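Local coordinates for protein pectate lyase (Cellvibrio cellulosa, PDB 1GXM) that cleaves polygalacturonic acid (pectate) by anti-beta-elimination, this chain being the catalytic module of a longer family 10 polysaccharide lyase, at residues Ala37-Gly48 and Lys94-Phe105. Residues are numbered along the deposited sequence; the frame is centred on the assembly and turned at random.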
ATOM      1  N   ALA A  37     -11.499  18.582 -10.545  1.00 16.35           N
ATOM      2  CA  ALA A  37     -10.523  19.085  -9.590  1.00 16.60           C
ATOM      3  C   ALA A  37     -11.158  19.866  -8.458  1.00 15.36           C
ATOM      4  O   ALA A  37     -10.740  19.747  -7.315  1.00 14.91           O
ATOM      5  CB  ALA A  37      -9.459  19.946 -10.294  1.00 16.80           C
ATOM      6  N   ASP A  38     -12.124  20.729  -8.774  1.00 15.10           N
ATOM      7  CA  ASP A  38     -12.750  21.544  -7.731  1.00 15.16           C
ATOM      8  C   ASP A  38     -13.590  20.681  -6.807  1.00 13.97           C
ATOM      9  O   ASP A  38     -13.641  20.926  -5.605  1.00 13.63           O
ATOM     10  CB  ASP A  38     -13.630  22.638  -8.343  1.00 15.96           C
ATOM     11  CG  ASP A  38     -12.839  23.807  -8.845  1.00 19.84           C
ATOM     12  OD1 ASP A  38     -11.613  23.828  -8.649  1.00 20.74           O
ATOM     13  OD2 ASP A  38     -13.390  24.768  -9.426  1.00 23.80           O
ATOM     14  N   VAL A  39     -14.259  19.687  -7.368  1.00 13.18           N
ATOM     15  CA  VAL A  39     -15.019  18.746  -6.556  1.00 13.35           C
ATOM     16  C   VAL A  39     -14.067  18.029  -5.603  1.00 13.21           C
ATOM     17  O   VAL A  39     -14.274  18.039  -4.396  1.00 13.30           O
ATOM     18  CB  VAL A  39     -15.804  17.731  -7.402  1.00 13.19           C
ATOM     19  CG1 VAL A  39     -16.466  16.657  -6.533  1.00 13.72           C
ATOM     20  CG2 VAL A  39     -16.856  18.451  -8.197  1.00 15.08           C
ATOM     21  N   VAL A  40     -13.007  17.448  -6.138  1.00 12.68           N
ATOM     22  CA  VAL A  40     -12.030  16.769  -5.284  1.00 12.53           C
ATOM     23  C   VAL A  40     -11.509  17.692  -4.210  1.00 12.88           C
ATOM     24  O   VAL A  40     -11.464  17.350  -3.041  1.00 13.18           O
ATOM     25  CB  VAL A  40     -10.871  16.201  -6.122  1.00 13.40           C
ATOM     26  CG1 VAL A  40      -9.787  15.631  -5.236  1.00 13.76           C
ATOM     27  CG2 VAL A  40     -11.407  15.157  -7.043  1.00 13.04           C
ATOM     28  N   LEU A  41     -11.125  18.888  -4.614  1.00 11.70           N
ATOM     29  CA  LEU A  41     -10.573  19.862  -3.700  1.00 12.49           C
ATOM     30  C   LEU A  41     -11.540  20.122  -2.535  1.00 11.90           C
ATOM     31  O   LEU A  41     -11.147  20.262  -1.378  1.00 12.14           O
ATOM     32  CB  LEU A  41     -10.297  21.164  -4.451  1.00 12.93           C
ATOM     33  CG  LEU A  41      -9.812  22.342  -3.629  1.00 13.20           C
ATOM     34  CD1 LEU A  41      -8.507  22.052  -2.875  1.00 13.99           C
ATOM     35  CD2 LEU A  41      -9.630  23.521  -4.561  1.00 14.38           C
ATOM     36  N   SER A  42     -12.817  20.199  -2.877  1.00 12.29           N
ATOM     37  CA  SER A  42     -13.847  20.630  -1.946  1.00 11.87           C
ATOM     38  C   SER A  42     -14.144  19.618  -0.845  1.00 11.87           C
ATOM     39  O   SER A  42     -14.801  19.980   0.118  1.00 12.90           O
ATOM     40  CB  SER A  42     -15.136  20.961  -2.686  1.00 12.58           C
ATOM     41  OG  SER A  42     -15.776  19.801  -3.138  1.00 12.78           O
ATOM     42  N   TYR A  43     -13.638  18.391  -0.968  1.00 11.42           N
ATOM     43  CA  TYR A  43     -13.806  17.389   0.089  1.00 11.46           C
ATOM     44  C   TYR A  43     -12.590  17.224   0.982  1.00 11.28           C
ATOM     45  O   TYR A  43     -12.622  16.449   1.915  1.00 11.11           O
ATOM     46  CB  TYR A  43     -14.190  16.029  -0.510  1.00 11.36           C
ATOM     47  CG  TYR A  43     -15.602  16.052  -0.991  1.00 11.55           C
ATOM     48  CD1 TYR A  43     -16.649  15.796  -0.116  1.00 12.13           C
ATOM     49  CD2 TYR A  43     -15.901  16.404  -2.288  1.00 12.71           C
ATOM     50  CE1 TYR A  43     -17.965  15.860  -0.538  1.00 11.95           C
ATOM     51  CE2 TYR A  43     -17.217  16.484  -2.715  1.00 13.10           C
ATOM     52  CZ  TYR A  43     -18.244  16.222  -1.828  1.00 12.36           C
ATOM     53  OH  TYR A  43     -19.564  16.311  -2.238  1.00 12.66           O
ATOM     54  N   GLN A  44     -11.518  17.952   0.715  1.00 11.12           N
ATOM     55  CA  GLN A  44     -10.368  17.900   1.587  1.00 10.81           C
ATOM     56  C   GLN A  44     -10.760  18.380   2.968  1.00 10.65           C
ATOM     57  O   GLN A  44     -11.414  19.410   3.131  1.00 11.74           O
ATOM     58  CB  GLN A  44      -9.231  18.740   1.034  1.00 11.04           C
ATOM     59  CG  GLN A  44      -7.919  18.414   1.694  1.00 11.49           C
ATOM     60  CD  GLN A  44      -6.753  19.195   1.125  1.00 10.96           C
ATOM     61  OE1 GLN A  44      -6.951  20.223   0.483  1.00 12.84           O
ATOM     62  NE2 GLN A  44      -5.540  18.690   1.336  1.00 11.02           N
ATOM     63  N   GLN A  45     -10.392  17.628   3.974  1.00 10.92           N
ATOM     64  CA  GLN A  45     -10.663  17.980   5.350  1.00 11.24           C
ATOM     65  C   GLN A  45      -9.699  19.053   5.797  1.00 11.33           C
ATOM     66  O   GLN A  45      -8.677  19.308   5.162  1.00 11.50           O
ATOM     67  CB  GLN A  45     -10.550  16.756   6.261  1.00 10.82           C
ATOM     68  CG  GLN A  45     -11.466  15.607   5.823  1.00 11.22           C
ATOM     69  CD  GLN A  45     -12.925  15.987   5.806  1.00 10.86           C
ATOM     70  OE1 GLN A  45     -13.576  15.998   6.845  1.00 12.59           O
ATOM     71  NE2 GLN A  45     -13.454  16.240   4.623  1.00 11.69           N
ATOM     72  N   ASN A  46     -10.025  19.684   6.915  1.00 11.63           N
ATOM     73  CA  ASN A  46      -9.191  20.750   7.465  1.00 12.30           C
ATOM     74  C   ASN A  46      -7.782  20.281   7.730  1.00 12.43           C
ATOM     75  O   ASN A  46      -6.812  21.022   7.560  1.00 12.19           O
ATOM     76  CB  ASN A  46      -9.820  21.314   8.741  1.00 12.90           C
ATOM     77  CG  ASN A  46     -11.135  22.036   8.474  1.00 13.41           C
ATOM     78  OD1 ASN A  46     -11.296  22.670   7.455  1.00 15.91           O
ATOM     79  ND2 ASN A  46     -12.075  21.893   9.382  1.00 13.58           N
ATOM     80  N   ASN A  47      -7.655  19.019   8.131  1.00 12.04           N
ATOM     81  CA  ASN A  47      -6.340  18.457   8.442  1.00 11.87           C
ATOM     82  C   ASN A  47      -5.462  18.159   7.230  1.00 12.10           C
ATOM     83  O   ASN A  47      -4.308  17.832   7.385  1.00 11.23           O
ATOM     84  CB  ASN A  47      -6.466  17.232   9.324  1.00 11.92           C
ATOM     85  CG  ASN A  47      -7.285  16.139   8.701  1.00 11.75           C
ATOM     86  OD1 ASN A  47      -7.328  15.969   7.498  1.00 12.70           O
ATOM     87  ND2 ASN A  47      -7.914  15.356   9.545  1.00 12.95           N
ATOM     88  N   GLY A  48      -6.033  18.284   6.043  1.00 11.00           N
ATOM     89  CA  GLY A  48      -5.351  18.041   4.786  1.00 10.89           C
ATOM     90  C   GLY A  48      -5.591  16.687   4.160  1.00 10.93           C
ATOM     91  O   GLY A  48      -5.227  16.464   3.018  1.00 10.98           O
ATOM     92  N   LYS A  94      -4.614  27.372  -5.618  1.00 15.72           N
ATOM     93  CA  LYS A  94      -5.518  26.734  -4.651  1.00 15.37           C
ATOM     94  C   LYS A  94      -5.224  25.226  -4.589  1.00 15.07           C
ATOM     95  O   LYS A  94      -5.364  24.585  -3.549  1.00 15.30           O
ATOM     96  CB  LYS A  94      -6.991  27.008  -4.948  1.00 15.55           C
ATOM     97  CG  LYS A  94      -7.563  26.292  -6.141  1.00 14.69           C
ATOM     98  CD  LYS A  94      -8.965  26.767  -6.368  1.00 16.10           C
ATOM     99  CE  LYS A  94      -9.597  26.042  -7.533  1.00 15.74           C
ATOM    100  NZ  LYS A  94     -11.020  26.512  -7.776  1.00 17.20           N
ATOM    101  N   TYR A  95      -4.768  24.675  -5.697  1.00 14.86           N
ATOM    102  CA  TYR A  95      -4.428  23.246  -5.731  1.00 14.61           C
ATOM    103  C   TYR A  95      -3.081  22.980  -5.099  1.00 14.69           C
ATOM    104  O   TYR A  95      -2.903  21.982  -4.414  1.00 15.08           O
ATOM    105  CB  TYR A  95      -4.465  22.685  -7.151  1.00 14.47           C
ATOM    106  CG  TYR A  95      -5.792  22.888  -7.835  1.00 15.56           C
ATOM    107  CD1 TYR A  95      -6.962  22.360  -7.319  1.00 16.28           C
ATOM    108  CD2 TYR A  95      -5.873  23.600  -9.031  1.00 17.53           C
ATOM    109  CE1 TYR A  95      -8.178  22.543  -7.966  1.00 17.09           C
ATOM    110  CE2 TYR A  95      -7.083  23.800  -9.672  1.00 17.91           C
ATOM    111  CZ  TYR A  95      -8.232  23.280  -9.143  1.00 17.63           C
ATOM    112  OH  TYR A  95      -9.427  23.484  -9.795  1.00 18.78           O
ATOM    113  N   ARG A  96      -2.117  23.856  -5.342  1.00 14.93           N
ATOM    114  CA  ARG A  96      -0.839  23.826  -4.632  1.00 14.88           C
ATOM    115  C   ARG A  96      -1.064  23.817  -3.131  1.00 14.51           C
ATOM    116  O   ARG A  96      -0.444  23.048  -2.397  1.00 14.52           O
ATOM    117  CB  ARG A  96       0.016  25.050  -5.015  1.00 14.95           C
ATOM    118  CG  ARG A  96       1.331  25.207  -4.243  1.00 15.00           C
ATOM    119  CD  ARG A  96       2.109  26.470  -4.606  1.00 16.22           C
ATOM    120  NE  ARG A  96       3.404  26.452  -3.938  1.00 17.56           N
ATOM    121  CZ  ARG A  96       3.634  26.876  -2.695  1.00 18.04           C
ATOM    122  NH1 ARG A  96       2.678  27.429  -1.961  1.00 18.56           N
ATOM    123  NH2 ARG A  96       4.839  26.768  -2.198  1.00 19.40           N
ATOM    124  N   ASP A  97      -1.950  24.681  -2.667  1.00 14.13           N
ATOM    125  CA  ASP A  97      -2.221  24.798  -1.240  1.00 14.42           C
ATOM    126  C   ASP A  97      -2.753  23.474  -0.708  1.00 13.68           C
ATOM    127  O   ASP A  97      -2.410  23.051   0.379  1.00 14.29           O
ATOM    128  CB  ASP A  97      -3.229  25.901  -0.978  1.00 15.23           C
ATOM    129  CG  ASP A  97      -2.679  27.272  -1.273  1.00 18.95           C
ATOM    130  OD1 ASP A  97      -1.444  27.435  -1.353  1.00 22.27           O
ATOM    131  OD2 ASP A  97      -3.437  28.240  -1.445  1.00 23.80           O
ATOM    132  N   ALA A  98      -3.618  22.849  -1.473  1.00 12.75           N
ATOM    133  CA  ALA A  98      -4.228  21.594  -1.042  1.00 12.30           C
ATOM    134  C   ALA A  98      -3.200  20.486  -0.977  1.00 12.08           C
ATOM    135  O   ALA A  98      -3.179  19.704  -0.044  1.00 11.87           O
ATOM    136  CB  ALA A  98      -5.311  21.207  -1.981  1.00 12.39           C
ATOM    137  N   VAL A  99      -2.347  20.415  -1.983  1.00 11.61           N
ATOM    138  CA  VAL A  99      -1.290  19.421  -1.996  1.00 12.07           C
ATOM    139  C   VAL A  99      -0.370  19.605  -0.801  1.00 12.35           C
ATOM    140  O   VAL A  99       0.034  18.641  -0.181  1.00 11.97           O
ATOM    141  CB  VAL A  99      -0.469  19.490  -3.295  1.00 12.65           C
ATOM    142  CG1 VAL A  99       0.694  18.536  -3.250  1.00 12.61           C
ATOM    143  CG2 VAL A  99      -1.335  19.125  -4.468  1.00 12.24           C
ATOM    144  N   ARG A 100      -0.017  20.841  -0.472  1.00 11.60           N
ATOM    145  CA  ARG A 100       0.798  21.094   0.707  1.00 12.31           C
ATOM    146  C   ARG A 100       0.125  20.627   1.993  1.00 11.91           C
ATOM    147  O   ARG A 100       0.777  20.099   2.886  1.00 12.51           O
ATOM    148  CB  ARG A 100       1.178  22.567   0.768  1.00 12.41           C
ATOM    149  CG  ARG A 100       2.126  22.959  -0.363  1.00 13.45           C
ATOM    150  CD  ARG A 100       2.402  24.452  -0.458  1.00 15.77           C
ATOM    151  NE  ARG A 100       2.930  24.926   0.815  1.00 16.61           N
ATOM    152  CZ  ARG A 100       4.184  24.761   1.219  1.00 17.17           C
ATOM    153  NH1 ARG A 100       5.067  24.190   0.428  1.00 18.31           N
ATOM    154  NH2 ARG A 100       4.566  25.177   2.422  1.00 17.33           N
ATOM    155  N   LYS A 101      -1.180  20.857   2.107  1.00 12.15           N
ATOM    156  CA  LYS A 101      -1.910  20.420   3.300  1.00 11.37           C
ATOM    157  C   LYS A 101      -1.962  18.895   3.380  1.00 10.61           C
ATOM    158  O   LYS A 101      -1.848  18.342   4.452  1.00 11.06           O
ATOM    159  CB  LYS A 101      -3.325  20.991   3.357  1.00 11.77           C
ATOM    160  CG  LYS A 101      -3.347  22.496   3.675  1.00 12.50           C
ATOM    161  CD  LYS A 101      -4.741  22.998   3.988  1.00 13.56           C
ATOM    162  CE  LYS A 101      -5.172  22.658   5.409  1.00 13.77           C
ATOM    163  NZ  LYS A 101      -6.494  23.243   5.762  1.00 15.32           N
ATOM    164  N   ALA A 102      -2.072  18.266   2.224  1.00 10.55           N
ATOM    165  CA  ALA A 102      -2.132  16.794   2.151  1.00 10.65           C
ATOM    166  C   ALA A 102      -0.809  16.158   2.528  1.00 11.18           C
ATOM    167  O   ALA A 102      -0.792  15.172   3.236  1.00 11.90           O
ATOM    168  CB  ALA A 102      -2.526  16.341   0.774  1.00 10.68           C
ATOM    169  N   ALA A 103       0.299  16.731   2.056  1.00 11.83           N
ATOM    170  CA  ALA A 103       1.613  16.211   2.418  1.00 11.37           C
ATOM    171  C   ALA A 103       1.852  16.397   3.905  1.00 11.35           C
ATOM    172  O   ALA A 103       2.374  15.511   4.574  1.00 12.07           O
ATOM    173  CB  ALA A 103       2.679  16.898   1.634  1.00 11.92           C
ATOM    174  N   ASN A 104       1.464  17.560   4.416  1.00 11.16           N
ATOM    175  CA  ASN A 104       1.577  17.842   5.829  1.00 12.30           C
ATOM    176  C   ASN A 104       0.777  16.833   6.629  1.00 11.47           C
ATOM    177  O   ASN A 104       1.219  16.359   7.660  1.00 12.57           O
ATOM    178  CB  ASN A 104       1.092  19.264   6.106  1.00 12.05           C
ATOM    179  CG  ASN A 104       1.294  19.694   7.533  1.00 14.00           C
ATOM    180  OD1 ASN A 104       2.355  19.517   8.104  1.00 15.50           O
ATOM    181  ND2 ASN A 104       0.259  20.283   8.117  1.00 15.77           N
ATOM    182  N   PHE A 105      -0.433  16.537   6.158  1.00 11.55           N
ATOM    183  CA  PHE A 105      -1.281  15.543   6.790  1.00 10.82           C
ATOM    184  C   PHE A 105      -0.563  14.189   6.887  1.00 10.56           C
ATOM    185  O   PHE A 105      -0.514  13.572   7.946  1.00 11.01           O
ATOM    186  CB  PHE A 105      -2.562  15.365   5.996  1.00 11.17           C
ATOM    187  CG  PHE A 105      -3.370  14.192   6.436  1.00 11.72           C
ATOM    188  CD1 PHE A 105      -4.186  14.278   7.554  1.00 11.58           C
ATOM    189  CD2 PHE A 105      -3.278  12.980   5.779  1.00 11.26           C
ATOM    190  CE1 PHE A 105      -4.896  13.174   7.991  1.00 12.58           C
ATOM    191  CE2 PHE A 105      -4.007  11.879   6.216  1.00 10.77           C
ATOM    192  CZ  PHE A 105      -4.810  11.995   7.319  1.00 11.47           C
TER
HETATM  193  O   HOH W   1     -12.272  26.681 -10.606  1.00 33.88           O
HETATM  194  O   HOH W   2      -8.366  21.894   4.157  1.00 16.89           O
HETATM  195  O   HOH W   3      -2.336  20.180   6.685  1.00 17.64           O
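The amide of Gln44 reaches helix 93-109 and spends both of its N-H groups on backbone carbonyls. Gln44 NE2 lies 2.9 Å from Ala98 O across the contact, in a nearly straight bond (167°). Gln44 NE2 also turns back to Gly48 O at 2.8 Å, and both acceptors lie close to the amide plane, which fixes the rotation of the group. An extended side chain, with CG anti to the backbone N (chi1 -164°), delivers it there. Ala98 O also keeps its helical bond from Ala102 N, so two donors share this carbonyl.

Toward the start of both segments, one carboxylate oxygen gathers two donors. Asp38 OD1, at the edge of the Tyr95 ring and near its plane, takes a very short bond of 2.5 Å from Tyr95 OH, and a salt bridge from Lys94 NZ, which arrives from above the carboxylate plane. A cation and a phenol converging on one oxygen would be expected to stabilise the charged form of Asp38. Lys94 also lays its CG over the centre of the Tyr95 ring. Between this cluster and Gln44, Leu41 is wedged in, CD2 against Lys94 CD and CD1 tightly against Ala98 CB at 3.4 Å. Asn47 lies alongside Phe105, its O at the ring edge.

Helix 93-109 belongs to the (alpha/alpha)3 toroid of family 10 pectate lyases. Helix 37-42 crosses it at 38°, held off by side chains, while the following loop descends onto it through a type I beta turn, Gln45 to Gly48. At positive phi and without a side chain, Gly48 lets the turn lie directly on the helix backbone: Gly48 CA-H points to Lys101 O, and Ala102 CA-H to Gly48 O. Lys101 bends at chi3 to bring NZ onto Asn46 O, while a water joins NZ to Gln45 O. Farther out, Gly49 N donates to Asn47 OD1, and Val86 of helix 77-90 touches Tyr95.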